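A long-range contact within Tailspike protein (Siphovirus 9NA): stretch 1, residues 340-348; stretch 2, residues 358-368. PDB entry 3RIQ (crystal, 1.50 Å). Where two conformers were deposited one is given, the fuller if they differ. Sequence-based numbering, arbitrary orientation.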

# COMPACT_ATOMS: atom_id res chain seq x y z
N TYR A 340 10.03 -5.71 10.20
CA TYR A 340 10.95 -5.08 11.14
C TYR A 340 11.43 -6.12 12.15
O TYR A 340 10.61 -6.89 12.68
CB TYR A 340 10.24 -3.97 11.94
CG TYR A 340 10.17 -2.65 11.23
CD1 TYR A 340 11.21 -1.73 11.36
CD2 TYR A 340 9.11 -2.35 10.37
CE1 TYR A 340 11.20 -0.53 10.68
CE2 TYR A 340 9.05 -1.12 9.69
CZ TYR A 340 10.13 -0.23 9.84
OH TYR A 340 10.20 0.96 9.15
N GLU A 341 12.71 -6.09 12.48
CA GLU A 341 13.26 -6.85 13.64
C GLU A 341 13.02 -8.35 13.54
O GLU A 341 12.97 -9.04 14.56
CB GLU A 341 12.69 -6.30 14.98
CG GLU A 341 13.13 -4.89 15.41
CD GLU A 341 12.32 -4.51 16.65
OE1 GLU A 341 12.71 -4.91 17.73
OE2 GLU A 341 11.20 -3.92 16.56
N ALA A 342 12.93 -8.91 12.33
CA ALA A 342 12.90 -10.39 12.22
C ALA A 342 14.18 -10.96 12.82
O ALA A 342 15.28 -10.44 12.54
CB ALA A 342 12.77 -10.82 10.78
N HIS A 343 14.06 -12.01 13.64
CA HIS A 343 15.26 -12.59 14.25
C HIS A 343 16.05 -13.49 13.28
O HIS A 343 17.28 -13.59 13.39
CB HIS A 343 14.92 -13.29 15.57
CG HIS A 343 14.50 -12.34 16.65
ND1 HIS A 343 15.10 -12.30 17.89
CD2 HIS A 343 13.56 -11.36 16.66
CE1 HIS A 343 14.52 -11.36 18.63
NE2 HIS A 343 13.59 -10.77 17.90
N LYS A 344 15.35 -14.08 12.32
CA LYS A 344 15.98 -14.82 11.22
C LYS A 344 15.97 -13.93 9.98
O LYS A 344 16.06 -12.68 10.11
CB LYS A 344 15.25 -16.16 10.97
CG LYS A 344 14.99 -16.99 12.26
CD LYS A 344 16.25 -17.41 12.98
CE LYS A 344 15.93 -18.38 14.16
NZ LYS A 344 15.32 -17.70 15.37
N GLU A 345 15.85 -14.51 8.78
CA GLU A 345 15.77 -13.68 7.59
C GLU A 345 14.53 -12.76 7.60
O GLU A 345 13.52 -13.09 8.21
CB GLU A 345 15.72 -14.52 6.33
CG GLU A 345 17.00 -15.32 6.05
CD GLU A 345 17.06 -16.70 6.73
OE1 GLU A 345 16.18 -17.04 7.55
OE2 GLU A 345 18.00 -17.44 6.41
N GLY A 346 14.63 -11.62 6.92
CA GLY A 346 13.51 -10.68 6.88
C GLY A 346 12.39 -11.05 5.92
O GLY A 346 11.22 -10.78 6.17
N MET A 347 12.77 -11.69 4.82
CA MET A 347 11.86 -12.11 3.74
C MET A 347 12.55 -13.29 3.07
O MET A 347 13.76 -13.22 2.78
CB MET A 347 11.61 -10.97 2.73
CG MET A 347 10.52 -11.29 1.70
SD MET A 347 11.02 -11.09 -0.03
CE MET A 347 11.73 -12.69 -0.44
N PHE A 348 11.80 -14.36 2.80
CA PHE A 348 12.44 -15.57 2.26
C PHE A 348 11.49 -16.23 1.24
O PHE A 348 10.33 -16.54 1.55
CB PHE A 348 12.78 -16.53 3.43
CG PHE A 348 13.80 -17.60 3.12
CD1 PHE A 348 14.97 -17.70 3.91
CD2 PHE A 348 13.59 -18.57 2.13
CE1 PHE A 348 15.93 -18.73 3.67
CE2 PHE A 348 14.53 -19.59 1.91
CZ PHE A 348 15.70 -19.67 2.67
N ASN A 358 7.75 -4.46 -3.99
CA ASN A 358 7.52 -3.52 -2.87
C ASN A 358 7.77 -4.14 -1.51
O ASN A 358 6.90 -4.15 -0.62
CB ASN A 358 6.15 -2.87 -3.02
CG ASN A 358 6.08 -2.02 -4.27
OD1 ASN A 358 6.93 -1.14 -4.46
ND2 ASN A 358 5.15 -2.32 -5.15
N ILE A 359 8.96 -4.69 -1.34
CA ILE A 359 9.39 -5.31 -0.09
C ILE A 359 10.27 -4.34 0.67
O ILE A 359 11.17 -3.77 0.07
CB ILE A 359 10.21 -6.59 -0.37
CG1 ILE A 359 9.47 -7.52 -1.32
CG2 ILE A 359 10.58 -7.30 0.93
CD1 ILE A 359 8.15 -8.05 -0.80
N THR A 360 10.03 -4.18 1.98
CA THR A 360 10.85 -3.33 2.85
C THR A 360 11.26 -4.19 4.04
O THR A 360 10.39 -4.69 4.76
CB THR A 360 10.04 -2.11 3.32
OG1 THR A 360 9.66 -1.35 2.16
CG2 THR A 360 10.89 -1.20 4.21
N VAL A 361 12.56 -4.41 4.22
CA VAL A 361 13.06 -5.20 5.34
C VAL A 361 14.00 -4.33 6.15
O VAL A 361 14.99 -3.83 5.61
CB VAL A 361 13.79 -6.49 4.85
CG1 VAL A 361 14.59 -7.16 6.00
CG2 VAL A 361 12.79 -7.48 4.21
N VAL A 362 13.72 -4.21 7.46
CA VAL A 362 14.52 -3.40 8.37
C VAL A 362 14.93 -4.25 9.54
O VAL A 362 14.10 -4.95 10.16
CB VAL A 362 13.71 -2.19 8.89
CG1 VAL A 362 14.52 -1.41 9.95
CG2 VAL A 362 13.25 -1.25 7.73
N CYS A 363 16.24 -4.22 9.80
CA CYS A 363 16.80 -4.93 10.96
C CYS A 363 16.43 -6.41 11.06
O CYS A 363 16.00 -6.86 12.15
CB CYS A 363 16.42 -4.21 12.27
SG CYS A 363 17.38 -4.75 13.74
N ALA A 364 16.52 -7.16 9.95
CA ALA A 364 16.39 -8.61 10.04
C ALA A 364 17.70 -9.22 10.56
O ALA A 364 18.68 -8.49 10.85
CB ALA A 364 15.98 -9.22 8.69
N ASN A 365 17.74 -10.55 10.70
CA ASN A 365 18.92 -11.18 11.30
C ASN A 365 19.25 -10.50 12.64
O ASN A 365 20.44 -10.26 12.97
CB ASN A 365 20.12 -11.16 10.30
CG ASN A 365 21.39 -11.83 10.85
OD1 ASN A 365 21.36 -12.88 11.52
ND2 ASN A 365 22.53 -11.22 10.55
N LYS A 366 18.20 -10.22 13.42
CA LYS A 366 18.38 -9.44 14.63
C LYS A 366 19.26 -10.19 15.61
O LYS A 366 19.96 -9.56 16.43
CB LYS A 366 17.01 -9.07 15.24
CG LYS A 366 17.04 -8.12 16.47
CD LYS A 366 15.61 -7.94 17.02
CE LYS A 366 15.58 -7.04 18.24
NZ LYS A 366 14.24 -6.92 18.87
N ASP A 367 19.30 -11.51 15.52
CA ASP A 367 20.14 -12.24 16.47
C ASP A 367 21.57 -12.54 16.00
O ASP A 367 22.32 -13.27 16.68
CB ASP A 367 19.44 -13.50 16.95
CG ASP A 367 18.26 -13.19 17.85
OD1 ASP A 367 18.24 -12.15 18.57
OD2 ASP A 367 17.36 -14.00 17.86
N LEU A 368 21.96 -11.94 14.88
CA LEU A 368 23.37 -11.97 14.43
C LEU A 368 23.92 -13.40 14.25
O LEU A 368 25.04 -13.72 14.68
CB LEU A 368 24.28 -11.14 15.38
CG LEU A 368 23.85 -9.69 15.62
CD1 LEU A 368 24.79 -8.99 16.63
CD2 LEU A 368 23.79 -8.89 14.30
O HOH W 1 12.92 -7.67 9.54
O HOH W 2 19.92 -14.08 13.40
O HOH W 3 17.41 -16.01 16.53

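Along stretch 2 the contact opens with apolar packing: Ile359 CG2 lies 3.9 Å from Met347 SD, and Val361 CG2 lies 4.0 Å from Met347 CB. Val361 CG1 also comes within 3.8 Å of Gly346 CA; an ideal CB on that glycine would fall 2.3 Å from Val361 CG1 and 2.9 Å from Ala364 CB, so the close approach depends on the absence of a side chain.

Val362 forms a parallel bridge with Tyr340. Its carbonyl accepts a hydrogen bond from Glu341 N (Glu341 N to Val362 O 2.9 Å, 152° at the hydrogen), and on the same sheet face Val362 CB sits 3.5 Å from Tyr340 CE1. Cys363 O continues the backbone pairing through a CA-H...O contact, 3.1 Å from Glu341 CA.

Beyond it, Asn365 N donates to Lys344 O (2.8 Å, 155°). Asn365 N is also 3.1 Å from Ala342 O, but the poor angle excludes a hydrogen bond; that carbonyl instead accepts from Lys366 N (3.1 Å, 157°). The extended Lys366 side chain, all four chi angles t, carries CD over one face of the His343 ring, 4.0 Å from its centroid, and ends in a salt bridge, NZ to Glu341 OE1 at 2.8 Å. Asp367 OD2 meets the ring's edge instead, accepting from His343 ND1 (2.8 Å, 153°).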